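Local structure of aminomethyltransferase (Bartonella henselae, 3GIR) at residues K34-Y39 / R56-Y61; M84-V89 / M141-A146; L254-G259 / G349-G354; T271-A276 / K296-S301; V326-E331 / F368-G373. The protein belongs to the aminomethyltransferase (glycine cleavage T-protein) family and combines an aminomethyltransferase family domain with a C-terminal barrel domain. All blocks are in the same frame, centred on the assembly; numbering follows the deposited sequence. Where two conformers were deposited one is given.

In the fold
Contacts 1 and 2 come first along the chain. Contact 1 lies in a small mixed sheet, and contact 2 within a five-stranded antiparallel one of the aminomethyltransferase family region; their centres are about 19 Å apart. Contact 3 spans 90 residues to join helix 248-257 to strand 349-356 of the C-terminal barrel domain. Contact 4 is nested inside that loop, its centre about 24 Å from that of contact 3, and holds a loop against helix 295-304. Contact 5 alternates with contact 3 along the chain and pairs the outermost strands of the same barrel sheet, about 20 Å away between centres. Contact 3 thus ties together the two family domains.

Contact 1: K34-Y39 / R56-Y61; sequences KTLPLY and RMPLTY
Leu36 fills the tight part of this contact, its CD1 methyl 3.6 Å from CD of Pro58 and its CD2 methyl 3.8 Å from SD of Met57. The CB of Met57 points away from segment 34-39, but chi1 (-61°) and chi2 (-64°) bring the sulfur back to Leu36, so that the Met57 chain crosses the Leu36 side chain at about a right angle. These three apolar residues are buried, and Leu248 and His83 also lie against Met57. Beside them the backbone adds one nearly straight bond, from Arg56 N to Lys34 O (3.0 Å, 177°).

The other side is looser and wetter. One water accepts from Leu36 N (2.9 Å) and donates to Arg56 O (2.7 Å), linking the two segments where no direct bond joins these two groups. A second water sits at the edge of the Arg56 guanidinium, in its plane, 3.1 Å from NH1, and also bonds Thr35 OG1. Tyr39 merely brushes the aliphatic part of Arg56, with CE1 4.2 Å from CD and the ring almost perpendicular to the guanidinium. A type I turn from Leu36 to Tyr39 carries the chain away into helix 39-44. The pairing is that of a short, weakly bonded strand, 34-35, loosely alongside strand 55-60 in the parallel sense, at the border of a small mixed sheet in the aminomethyltransferase family fold.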
# COMPACT_ATOMS: atom_id res chain seq x y z
N LYS A 34 -15.59 -1.79 -12.69
CA LYS A 34 -14.86 -0.80 -13.48
C LYS A 34 -13.82 -1.47 -14.34
O LYS A 34 -13.23 -2.49 -13.97
CB LYS A 34 -14.22 0.21 -12.56
CG LYS A 34 -15.27 1.12 -11.77
CD LYS A 34 -14.53 1.84 -10.62
CE LYS A 34 -15.42 2.68 -9.76
NZ LYS A 34 -14.67 3.04 -8.51
N THR A 35 -13.55 -0.86 -15.48
CA THR A 35 -12.63 -1.42 -16.47
C THR A 35 -11.30 -0.61 -16.48
O THR A 35 -11.30 0.59 -16.66
CB THR A 35 -13.27 -1.40 -17.83
OG1 THR A 35 -14.43 -2.26 -17.78
CG2 THR A 35 -12.36 -1.90 -18.91
N LEU A 36 -10.19 -1.32 -16.44
CA LEU A 36 -8.86 -0.70 -16.59
C LEU A 36 -8.70 -0.13 -17.96
O LEU A 36 -9.04 -0.77 -18.98
CB LEU A 36 -7.77 -1.75 -16.40
CG LEU A 36 -7.61 -2.26 -14.98
CD1 LEU A 36 -6.74 -3.55 -14.98
CD2 LEU A 36 -7.06 -1.19 -14.00
N PRO A 37 -8.16 1.08 -18.02
CA PRO A 37 -7.79 1.58 -19.38
C PRO A 37 -7.01 0.65 -20.26
O PRO A 37 -7.26 0.57 -21.48
CB PRO A 37 -6.97 2.83 -19.02
CG PRO A 37 -7.53 3.32 -17.74
CD PRO A 37 -7.84 2.05 -16.97
N LEU A 38 -6.05 -0.10 -19.71
CA LEU A 38 -5.24 -1.06 -20.45
C LEU A 38 -5.78 -2.52 -20.45
O LEU A 38 -5.04 -3.45 -20.71
CB LEU A 38 -3.84 -1.04 -19.88
CG LEU A 38 -3.13 0.31 -19.94
CD1 LEU A 38 -1.72 0.16 -19.35
CD2 LEU A 38 -3.09 0.88 -21.41
N TYR A 39 -7.10 -2.66 -20.20
CA TYR A 39 -7.73 -3.98 -20.16
C TYR A 39 -7.34 -4.84 -21.34
O TYR A 39 -6.99 -6.01 -21.18
CB TYR A 39 -9.25 -3.86 -20.11
CG TYR A 39 -9.95 -5.20 -20.28
CD1 TYR A 39 -10.07 -6.06 -19.22
CD2 TYR A 39 -10.41 -5.60 -21.53
CE1 TYR A 39 -10.72 -7.30 -19.33
CE2 TYR A 39 -11.04 -6.88 -21.68
CZ TYR A 39 -11.18 -7.70 -20.55
OH TYR A 39 -11.77 -8.92 -20.64
N ARG A 56 -12.44 -4.79 -12.27
CA ARG A 56 -12.07 -6.06 -12.90
C ARG A 56 -10.52 -6.04 -13.10
O ARG A 56 -9.98 -5.33 -13.99
CB ARG A 56 -12.82 -6.36 -14.19
CG ARG A 56 -12.32 -7.65 -14.89
CD ARG A 56 -13.17 -8.13 -16.06
NE ARG A 56 -14.44 -8.57 -15.59
CZ ARG A 56 -15.57 -7.87 -15.57
NH1 ARG A 56 -15.62 -6.63 -16.08
NH2 ARG A 56 -16.67 -8.41 -15.06
N MET A 57 -9.83 -6.83 -12.32
CA MET A 57 -8.34 -6.77 -12.28
C MET A 57 -7.72 -8.07 -12.74
O MET A 57 -8.31 -9.14 -12.48
CB MET A 57 -7.85 -6.45 -10.87
CG MET A 57 -8.29 -5.12 -10.32
SD MET A 57 -7.65 -3.73 -11.25
CE MET A 57 -5.91 -3.71 -10.68
N PRO A 58 -6.53 -8.02 -13.31
CA PRO A 58 -5.84 -9.26 -13.64
C PRO A 58 -5.30 -9.88 -12.36
O PRO A 58 -4.41 -9.31 -11.69
CB PRO A 58 -4.75 -8.79 -14.64
CG PRO A 58 -4.57 -7.30 -14.35
CD PRO A 58 -5.82 -6.83 -13.80
N LEU A 59 -5.83 -11.04 -11.97
CA LEU A 59 -5.33 -11.73 -10.76
C LEU A 59 -4.04 -12.50 -11.00
O LEU A 59 -3.18 -12.58 -10.11
CB LEU A 59 -6.37 -12.73 -10.22
CG LEU A 59 -7.73 -12.10 -9.93
CD1 LEU A 59 -8.69 -13.17 -9.29
CD2 LEU A 59 -7.69 -10.80 -9.06
N THR A 60 -3.92 -13.08 -12.20
CA THR A 60 -2.74 -13.82 -12.57
C THR A 60 -2.68 -13.90 -14.09
O THR A 60 -3.66 -13.55 -14.76
CB THR A 60 -2.71 -15.20 -11.90
OG1 THR A 60 -1.48 -15.88 -12.18
CG2 THR A 60 -3.89 -16.06 -12.32
N TYR A 61 -1.47 -14.22 -14.56
CA TYR A 61 -1.18 -14.38 -15.97
C TYR A 61 -0.73 -15.81 -16.20
O TYR A 61 -0.59 -16.62 -15.26
CB TYR A 61 -0.14 -13.38 -16.37
CG TYR A 61 -0.61 -11.95 -16.28
CD1 TYR A 61 -1.11 -11.27 -17.38
CD2 TYR A 61 -0.50 -11.27 -15.08
CE1 TYR A 61 -1.46 -9.93 -17.29
CE2 TYR A 61 -0.88 -9.95 -14.98
CZ TYR A 61 -1.32 -9.27 -16.08
OH TYR A 61 -1.70 -7.94 -15.93
O HOH W 1 -13.38 -4.91 -17.39
O HOH W 2 -10.51 -4.21 -16.39

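Contact 2: M84-V89 / M141-A146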
# COMPACT_ATOMS: atom_id res chain seq x y z
N MET A 84 -5.85 2.52 -8.55
CA MET A 84 -5.48 3.54 -7.57
C MET A 84 -5.78 4.91 -8.15
O MET A 84 -5.97 5.07 -9.35
CB MET A 84 -3.98 3.51 -7.25
CG MET A 84 -3.40 2.17 -6.77
SD MET A 84 -4.03 1.48 -5.20
CE MET A 84 -3.03 2.23 -3.98
N LYS A 85 -5.86 5.92 -7.28
CA LYS A 85 -6.29 7.26 -7.66
C LYS A 85 -5.32 8.31 -7.20
O LYS A 85 -4.95 8.34 -6.04
CB LYS A 85 -7.70 7.60 -7.11
CG LYS A 85 -8.37 8.76 -7.78
CD LYS A 85 -8.83 8.39 -9.21
CE LYS A 85 -9.52 9.50 -9.91
NZ LYS A 85 -10.00 9.00 -11.25
N LEU A 86 -4.92 9.15 -8.15
CA LEU A 86 -4.09 10.32 -7.86
C LEU A 86 -5.02 11.50 -7.63
O LEU A 86 -5.95 11.73 -8.43
CB LEU A 86 -3.20 10.64 -9.06
CG LEU A 86 -1.85 9.96 -9.00
CD1 LEU A 86 -2.02 8.48 -9.16
CD2 LEU A 86 -0.98 10.61 -10.12
N ILE A 87 -4.81 12.18 -6.52
CA ILE A 87 -5.51 13.39 -6.22
C ILE A 87 -4.47 14.51 -6.05
O ILE A 87 -3.58 14.44 -5.18
CB ILE A 87 -6.27 13.18 -4.92
CG1 ILE A 87 -7.38 12.13 -5.06
CG2 ILE A 87 -6.96 14.51 -4.46
CD1 ILE A 87 -8.04 11.62 -3.73
N ALA A 88 -4.60 15.55 -6.88
CA ALA A 88 -3.73 16.74 -6.76
C ALA A 88 -4.32 17.72 -5.75
O ALA A 88 -5.57 17.87 -5.63
CB ALA A 88 -3.55 17.43 -8.08
N VAL A 89 -3.44 18.34 -5.00
CA VAL A 89 -3.86 19.34 -4.01
C VAL A 89 -2.99 20.58 -4.34
O VAL A 89 -1.78 20.51 -4.28
CB VAL A 89 -3.59 18.79 -2.64
CG1 VAL A 89 -3.79 19.88 -1.56
CG2 VAL A 89 -4.48 17.50 -2.39
N MET A 141 0.71 15.89 -4.36
CA MET A 141 -0.01 14.76 -4.96
C MET A 141 -0.26 13.77 -3.80
O MET A 141 0.57 13.56 -2.92
CB MET A 141 0.83 14.02 -6.04
CG MET A 141 0.11 13.02 -6.84
SD MET A 141 -1.07 13.85 -7.97
CE MET A 141 0.07 14.52 -9.24
N LEU A 142 -1.46 13.22 -3.82
CA LEU A 142 -1.84 12.09 -2.96
C LEU A 142 -2.15 10.90 -3.84
O LEU A 142 -2.80 11.03 -4.91
CB LEU A 142 -3.10 12.43 -2.13
CG LEU A 142 -2.91 13.38 -0.96
CD1 LEU A 142 -4.25 14.06 -0.45
CD2 LEU A 142 -2.20 12.65 0.19
N VAL A 143 -1.75 9.72 -3.40
CA VAL A 143 -2.23 8.48 -4.05
C VAL A 143 -3.09 7.71 -3.07
O VAL A 143 -2.60 7.37 -1.98
CB VAL A 143 -1.01 7.64 -4.52
CG1 VAL A 143 -1.49 6.35 -5.22
CG2 VAL A 143 -0.12 8.40 -5.55
N ALA A 144 -4.33 7.44 -3.49
CA ALA A 144 -5.41 6.83 -2.68
C ALA A 144 -5.65 5.43 -3.13
O ALA A 144 -5.52 5.12 -4.33
CB ALA A 144 -6.70 7.63 -2.84
N ASN A 145 -6.07 4.57 -2.21
CA ASN A 145 -6.44 3.22 -2.62
C ASN A 145 -7.69 3.13 -3.43
O ASN A 145 -8.63 3.90 -3.23
CB ASN A 145 -6.63 2.39 -1.33
CG ASN A 145 -5.37 2.00 -0.71
OD1 ASN A 145 -4.98 2.52 0.41
ND2 ASN A 145 -4.64 1.12 -1.40
N ALA A 146 -7.78 2.10 -4.29
CA ALA A 146 -8.90 1.93 -5.17
C ALA A 146 -10.27 1.94 -4.48
O ALA A 146 -11.18 2.65 -4.92
CB ALA A 146 -8.69 0.65 -5.99
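Two neighbouring strands inside a five-stranded antiparallel sheet form this contact: strand 139-144 lies between 126-136 and 85-90, which in turn pairs with 166-169. Lys85 with Ala144 and Ile87 with Leu142 are hydrogen-bonded pairs. Ala144 N gives a 2.8 Å bond to Lys85 O, returned at 3.1 Å from Lys85 N to Ala144 O. Ile87 N reaches Leu142 O at 2.8 Å, and the reverse bond, from Leu142 N to Ile87 O, has the same length. In the intervening non-hydrogen-bonded pair, CA of Leu86 makes a C-H contact with Leu142 O, while Lys85 O receives one from CA of Val143.

The side chains alternate between the two faces. On one, Leu86 and Val143 lie side by side with CD1 4.1 Å from CG2. The bend at chi2 (71°) places Met141 SD 3.9 Å from Leu86 CD2. On the other face Ile87 and Leu142 pack under Leu156 of helix 149-159, and Val89 CG2 extends the apolar layer to Leu142 CD1 at 4.0 Å. Lys85 starts on this same face, but the chain then runs off from strand 139-144 to a weak NZ bond with Leu170 O. The four mutual backbone bonds satisfy the N-H and C=O groups of the hydrogen-bonded pairs, and helices 149-159 and 94-101 cover the apolar layer of Ile87, Leu142 and Val89.

Contact 3: L254-G259 / G349-G354; sequences LRLEAG and GPVAMG
This is a buried interdomain contact in which the last turn of helix 248-257, from the aminomethyltransferase family domain, rests on strand 349-356 of the C-terminal barrel domain. No hydrogen bond crosses it; the adhesion is apolar and centres on Leu256. Its CG is anti to the backbone N (chi1 -180°), which sends the two methyls out to the strand. CD1 lies 3.7 Å from CG of Met353, and CD2 is 3.8 Å from both the carbonyl oxygen and CG2 of Val351. The Leu256 side chain runs antiparallel to those of Val351 and Met353, overlapping them alongside, and the backbone of Ala352 passes beneath its CD1.

At the margin the modelled conformer of Met353, one of two, puts CE 3.9 Å from NH1 of Arg255. The charge of that guanidinium is met by other groups: salt bridges to Asp266 and Asp252 and a hydrogen bond to Ser340 hold it in place. Glu257 is likewise fixed by Arg73 and by the backbone N of Phe347. Gly259 brings its carbonyl oxygen 4.1 Å from Met353 SD. With positive phi and two bonds back into the last turn, it forms the Schellman motif that terminates this helix against the barrel strand.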
# COMPACT_ATOMS: atom_id res chain seq x y z
N LEU A 254 3.72 -10.57 -2.51
CA LEU A 254 4.87 -9.70 -2.35
C LEU A 254 4.73 -8.75 -1.19
O LEU A 254 5.69 -8.58 -0.37
CB LEU A 254 5.22 -8.95 -3.64
CG LEU A 254 5.71 -9.80 -4.80
CD1 LEU A 254 5.45 -9.03 -6.10
CD2 LEU A 254 7.23 -10.19 -4.71
N ARG A 255 3.64 -7.99 -1.17
CA ARG A 255 3.44 -7.03 -0.13
C ARG A 255 3.36 -7.67 1.25
O ARG A 255 3.83 -7.07 2.23
CB ARG A 255 2.25 -6.11 -0.42
CG ARG A 255 0.86 -6.77 -0.32
CD ARG A 255 0.35 -6.61 1.04
NE ARG A 255 -0.87 -7.40 1.19
CZ ARG A 255 -1.57 -7.55 2.32
NH1 ARG A 255 -1.25 -6.97 3.45
NH2 ARG A 255 -2.68 -8.30 2.24
N LEU A 256 2.73 -8.82 1.33
CA LEU A 256 2.58 -9.50 2.62
C LEU A 256 3.90 -10.01 3.16
O LEU A 256 4.24 -9.78 4.33
CB LEU A 256 1.52 -10.60 2.47
CG LEU A 256 1.17 -11.47 3.69
CD1 LEU A 256 0.96 -10.57 4.93
CD2 LEU A 256 0.01 -12.44 3.35
N GLU A 257 4.73 -10.58 2.30
CA GLU A 257 6.18 -10.87 2.67
C GLU A 257 6.92 -9.64 3.20
O GLU A 257 7.75 -9.72 4.09
CB GLU A 257 6.93 -11.48 1.50
CG GLU A 257 6.65 -12.89 1.26
CD GLU A 257 7.52 -13.47 0.17
OE1 GLU A 257 8.13 -12.66 -0.57
OE2 GLU A 257 7.57 -14.72 0.02
N ALA A 258 6.68 -8.48 2.57
CA ALA A 258 7.30 -7.19 2.93
C ALA A 258 6.72 -6.53 4.19
O ALA A 258 7.16 -5.48 4.57
CB ALA A 258 7.28 -6.17 1.73
N GLY A 259 5.72 -7.13 4.77
CA GLY A 259 5.06 -6.62 5.93
C GLY A 259 4.16 -5.42 5.76
O GLY A 259 3.91 -4.66 6.74
N GLY A 349 7.11 -20.45 2.43
CA GLY A 349 6.07 -21.01 3.26
C GLY A 349 4.97 -20.00 3.51
O GLY A 349 5.07 -18.88 3.03
N PRO A 350 3.89 -20.43 4.18
CA PRO A 350 2.77 -19.52 4.52
C PRO A 350 3.24 -18.31 5.35
O PRO A 350 4.13 -18.45 6.24
CB PRO A 350 1.82 -20.41 5.31
CG PRO A 350 2.25 -21.74 5.06
CD PRO A 350 3.63 -21.79 4.68
N VAL A 351 2.68 -17.15 5.01
CA VAL A 351 2.87 -15.89 5.68
C VAL A 351 1.48 -15.34 5.96
O VAL A 351 0.50 -15.68 5.27
CB VAL A 351 3.73 -14.94 4.84
CG1 VAL A 351 5.11 -15.64 4.64
CG2 VAL A 351 3.13 -14.69 3.46
N ALA A 352 1.32 -14.62 7.04
CA ALA A 352 0.11 -13.97 7.38
C ALA A 352 0.30 -12.79 8.31
O ALA A 352 1.40 -12.56 8.83
CB ALA A 352 -0.77 -15.07 8.17
N MET A 353 -0.78 -12.01 8.47
CA MET A 353 -0.80 -10.91 9.44
C MET A 353 -2.16 -10.92 10.06
O MET A 353 -3.13 -11.43 9.49
CB MET A 353 -0.52 -9.53 8.81
CG MET A 353 0.89 -9.32 8.44
SD MET A 353 1.26 -7.58 8.00
CE MET A 353 -0.28 -7.09 7.26
N GLY A 354 -2.27 -10.37 11.27
CA GLY A 354 -3.58 -10.38 11.91
C GLY A 354 -3.53 -9.60 13.20
O GLY A 354 -2.52 -8.90 13.48

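Contact 4: T271-A276 / K296-S301; sequences TTPIDA and KAFLES
Thr272 OG1, 3.6 Å from Ser301 OG across the contact, is gripped by several groups. It accepts a nearly straight bond from Asp275 N (3.1 Å, 170°), a weak one from Ile274 N, and bonds a water at 2.6 Å. The first of these makes an ST motif. Asp275 replies through OD2, which takes Thr272 N from above its carboxylate plane, and its OD1 accepts from the same water (2.8 Å) as well as from the backbone N of Ser307. That water also bonds Ser301 OG, so the two hydroxyls and the carboxylate share it; the hydroxyl of Ser301 is anti to its backbone N (chi1 -172°), facing the loop.

Below this polar cluster Ile274 and Pro273 pack on helix 295-304. The CD1 methyl of Ile274 stands over one face of the Phe298 ring in a CH-pi contact, 4.2 Å from the centroid, whereas CG of Pro273 approaches the ring edge at 3.8 Å from CE1. Leu120 of strand 114-120 touches both Pro273 and Phe298. CG1 of Ile274 meets Ser301 OG at 3.5 Å. The polar link to the helix is therefore indirect, through the water, and the packing of Ile274 and Pro273 on Phe298 and Ser301 supplies the direct contact.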
# COMPACT_ATOMS: atom_id res chain seq x y z
N THR A 271 -9.54 0.52 13.10
CA THR A 271 -8.24 0.35 13.64
C THR A 271 -7.56 1.70 13.63
O THR A 271 -7.43 2.35 12.59
CB THR A 271 -7.38 -0.64 12.74
OG1 THR A 271 -7.23 -0.14 11.40
CG2 THR A 271 -8.00 -2.06 12.66
N THR A 272 -7.12 2.15 14.79
CA THR A 272 -6.28 3.32 14.88
C THR A 272 -4.85 2.99 14.50
O THR A 272 -4.51 1.81 14.44
CB THR A 272 -6.28 3.87 16.30
OG1 THR A 272 -5.54 2.99 17.17
CG2 THR A 272 -7.67 4.12 16.80
N PRO A 273 -3.99 4.00 14.26
CA PRO A 273 -2.62 3.69 13.97
C PRO A 273 -1.92 3.02 15.16
O PRO A 273 -0.94 2.32 14.96
CB PRO A 273 -1.96 5.05 13.66
CG PRO A 273 -3.10 5.84 13.15
CD PRO A 273 -4.28 5.43 14.02
N ILE A 274 -2.46 3.23 16.36
CA ILE A 274 -1.89 2.64 17.55
C ILE A 274 -2.11 1.14 17.48
O ILE A 274 -1.15 0.37 17.63
CB ILE A 274 -2.50 3.28 18.85
CG1 ILE A 274 -2.23 4.82 18.94
CG2 ILE A 274 -1.95 2.59 20.10
CD1 ILE A 274 -2.93 5.78 17.80
N ASP A 275 -3.36 0.72 17.22
CA ASP A 275 -3.66 -0.72 17.12
C ASP A 275 -2.83 -1.33 15.96
O ASP A 275 -2.34 -2.44 16.03
CB ASP A 275 -5.14 -0.94 16.78
CG ASP A 275 -6.09 -0.26 17.73
OD1 ASP A 275 -5.72 -0.19 18.93
OD2 ASP A 275 -7.22 0.15 17.23
N ALA A 276 -2.71 -0.59 14.85
CA ALA A 276 -2.04 -1.07 13.67
C ALA A 276 -0.53 -1.00 13.66
O ALA A 276 0.11 -1.42 12.71
CB ALA A 276 -2.63 -0.30 12.41
N LYS A 296 -6.98 14.57 18.72
CA LYS A 296 -7.32 14.37 20.15
C LYS A 296 -7.44 12.87 20.41
O LYS A 296 -6.84 12.37 21.35
CB LYS A 296 -8.61 15.08 20.52
CG LYS A 296 -9.13 14.72 21.93
CD LYS A 296 -10.31 15.56 22.31
CE LYS A 296 -10.87 15.16 23.68
NZ LYS A 296 -11.88 16.19 24.12
N ALA A 297 -8.24 12.17 19.59
CA ALA A 297 -8.42 10.67 19.72
C ALA A 297 -7.11 9.93 19.48
O ALA A 297 -6.78 8.93 20.14
CB ALA A 297 -9.49 10.18 18.79
N PHE A 298 -6.29 10.40 18.53
CA PHE A 298 -4.98 9.78 18.29
C PHE A 298 -4.07 9.84 19.55
O PHE A 298 -3.45 8.85 19.92
CB PHE A 298 -4.28 10.52 17.09
CG PHE A 298 -2.94 9.96 16.70
CD1 PHE A 298 -2.80 9.05 15.64
CD2 PHE A 298 -1.80 10.36 17.34
CE1 PHE A 298 -1.58 8.59 15.29
CE2 PHE A 298 -0.56 9.84 17.00
CZ PHE A 298 -0.45 8.96 15.94
N LEU A 299 -3.97 11.03 20.12
CA LEU A 299 -3.18 11.30 21.35
C LEU A 299 -3.73 10.48 22.54
O LEU A 299 -2.95 9.88 23.25
CB LEU A 299 -3.19 12.81 21.63
CG LEU A 299 -2.38 13.59 20.60
CD1 LEU A 299 -2.44 15.11 20.81
CD2 LEU A 299 -0.94 13.11 20.51
N GLU A 300 -5.03 10.43 22.71
CA GLU A 300 -5.63 9.60 23.78
C GLU A 300 -5.37 8.10 23.58
O GLU A 300 -5.13 7.35 24.53
CB GLU A 300 -7.13 9.79 23.85
CG GLU A 300 -7.50 11.04 24.64
CD GLU A 300 -8.90 11.56 24.37
OE1 GLU A 300 -9.67 10.93 23.59
OE2 GLU A 300 -9.23 12.64 24.94
N SER A 301 -5.45 7.64 22.34
CA SER A 301 -5.16 6.23 22.08
C SER A 301 -3.69 5.87 22.37
O SER A 301 -3.35 4.76 22.80
CB SER A 301 -5.49 5.96 20.60
OG SER A 301 -5.40 4.59 20.36
O HOH W 3 -6.49 2.45 19.51

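Contact 5: V326-E331 / F368-G373; sequences VLFDNE and FTELRG
Val326 meets Thr369 through its carbonyl oxygen, which accepts a 2.8 Å bond from Thr369 OG1. A chi1 of -163° turns this hydroxyl to strand 326-328, where it meets the carbonyl with a 25° tilt from its plane. Leu327 follows, its CA making a C-H contact with Phe368 O at 3.2 Å; its side chain turns to Leu378 and Val338 of the adjoining strands.

Phe328 forms the one true bridge, an antiparallel hydrogen-bonded pair with Phe368. Its N donates to Phe368 O over 2.7 Å, and its own O takes the more bent bond from Phe368 N at 3.0 Å. The edge of the Phe328 ring rests on the opposite backbone, with CD2 3.6 Å from Phe368 O and CA of Thr369 also near the ring plane. Strands 326-328 and 366-371 are the outermost two of the six-stranded antiparallel sheet, so this single bridge brings its ends together, as expected of the C-terminal barrel domain. The strand segments diverge strongly, at 125° between their directions, and the pairing stops here.

Asp329 turns the chain away: OD1 accepts from Glu331 N (3.0 Å) in an Asx turn and also from the N of Asn333. Its carbonyl oxygen approaches CD2 of the Phe368 ring at 3.7 Å. Asn330, on the exposed side, sets its CA 3.7 Å from CE2 of the same ring, and CB lies close by, while Lys375 makes a cation-pi contact with Phe368.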
# COMPACT_ATOMS: atom_id res chain seq x y z
N VAL A 326 -10.30 -17.34 12.32
CA VAL A 326 -10.45 -16.86 13.66
C VAL A 326 -9.27 -17.36 14.52
O VAL A 326 -8.87 -18.50 14.39
CB VAL A 326 -11.81 -17.33 14.28
CG1 VAL A 326 -11.88 -16.86 15.68
CG2 VAL A 326 -12.97 -16.80 13.40
N LEU A 327 -8.74 -16.51 15.39
CA LEU A 327 -7.62 -16.89 16.28
C LEU A 327 -8.10 -17.06 17.71
O LEU A 327 -8.89 -16.27 18.20
CB LEU A 327 -6.55 -15.82 16.28
CG LEU A 327 -5.85 -15.60 14.96
CD1 LEU A 327 -4.85 -14.40 14.99
CD2 LEU A 327 -5.18 -16.87 14.40
N PHE A 328 -7.63 -18.14 18.28
CA PHE A 328 -7.95 -18.55 19.65
C PHE A 328 -6.71 -18.65 20.54
O PHE A 328 -5.59 -18.87 20.05
CB PHE A 328 -8.59 -19.96 19.61
CG PHE A 328 -9.85 -20.03 18.79
CD1 PHE A 328 -11.08 -19.72 19.34
CD2 PHE A 328 -9.77 -20.34 17.47
CE1 PHE A 328 -12.27 -19.75 18.55
CE2 PHE A 328 -10.93 -20.36 16.67
CZ PHE A 328 -12.18 -20.08 17.22
N ASP A 329 -6.94 -18.54 21.86
CA ASP A 329 -5.86 -18.82 22.81
C ASP A 329 -5.75 -20.33 23.05
O ASP A 329 -6.49 -21.12 22.44
CB ASP A 329 -6.02 -17.96 24.08
CG ASP A 329 -7.21 -18.36 24.93
OD1 ASP A 329 -7.83 -19.38 24.67
OD2 ASP A 329 -7.51 -17.59 25.85
N ASN A 330 -4.85 -20.75 23.94
CA ASN A 330 -4.62 -22.17 24.17
C ASN A 330 -5.79 -22.82 24.92
O ASN A 330 -5.77 -24.01 25.14
CB ASN A 330 -3.32 -22.39 24.90
CG ASN A 330 -3.28 -21.80 26.30
OD1 ASN A 330 -4.19 -21.04 26.72
ND2 ASN A 330 -2.24 -22.22 27.07
N GLU A 331 -6.80 -22.07 25.32
CA GLU A 331 -7.97 -22.68 26.01
C GLU A 331 -9.20 -22.58 25.18
O GLU A 331 -10.30 -22.79 25.70
CB GLU A 331 -8.21 -22.00 27.33
CG GLU A 331 -7.03 -22.12 28.26
CD GLU A 331 -7.34 -21.73 29.69
OE1 GLU A 331 -8.17 -20.81 29.90
OE2 GLU A 331 -6.75 -22.36 30.62
N PHE A 368 -3.91 -20.03 17.88
CA PHE A 368 -4.46 -21.18 17.17
C PHE A 368 -5.66 -20.80 16.32
O PHE A 368 -6.36 -19.85 16.56
CB PHE A 368 -4.91 -22.25 18.22
CG PHE A 368 -3.83 -22.64 19.17
CD1 PHE A 368 -2.98 -23.65 18.84
CD2 PHE A 368 -3.59 -21.89 20.33
CE1 PHE A 368 -1.90 -23.98 19.66
CE2 PHE A 368 -2.47 -22.17 21.13
CZ PHE A 368 -1.68 -23.22 20.80
N THR A 369 -5.83 -21.61 15.29
CA THR A 369 -7.10 -21.57 14.47
C THR A 369 -7.60 -22.99 14.25
O THR A 369 -7.00 -23.96 14.68
CB THR A 369 -6.85 -20.82 13.15
OG1 THR A 369 -8.10 -20.44 12.58
CG2 THR A 369 -6.10 -21.62 12.19
N GLU A 370 -8.76 -23.13 13.65
CA GLU A 370 -9.33 -24.43 13.46
C GLU A 370 -9.38 -24.75 11.96
O GLU A 370 -9.84 -23.93 11.17
CB GLU A 370 -10.72 -24.44 14.00
CG GLU A 370 -10.85 -24.47 15.48
CD GLU A 370 -10.44 -25.80 16.17
OE1 GLU A 370 -10.95 -26.92 15.79
OE2 GLU A 370 -9.63 -25.69 17.14
N LEU A 371 -8.98 -25.96 11.61
CA LEU A 371 -9.10 -26.42 10.21
C LEU A 371 -9.58 -27.85 10.20
O LEU A 371 -9.00 -28.69 10.86
CB LEU A 371 -7.75 -26.34 9.53
CG LEU A 371 -7.62 -26.91 8.12
CD1 LEU A 371 -8.48 -26.13 7.12
CD2 LEU A 371 -6.12 -26.94 7.63
N ARG A 372 -10.73 -28.10 9.53
CA ARG A 372 -11.35 -29.46 9.49
C ARG A 372 -11.50 -30.03 10.87
O ARG A 372 -11.22 -31.20 11.13
CB ARG A 372 -10.62 -30.39 8.56
CG ARG A 372 -10.43 -29.89 7.18
CD ARG A 372 -9.72 -30.85 6.31
NE ARG A 372 -8.34 -31.04 6.70
CZ ARG A 372 -7.34 -30.31 6.23
NH1 ARG A 372 -7.55 -29.37 5.33
NH2 ARG A 372 -6.11 -30.58 6.65
N GLY A 373 -11.88 -29.18 11.80
CA GLY A 373 -12.10 -29.55 13.16
C GLY A 373 -10.87 -29.88 13.97
O GLY A 373 -10.99 -30.47 15.04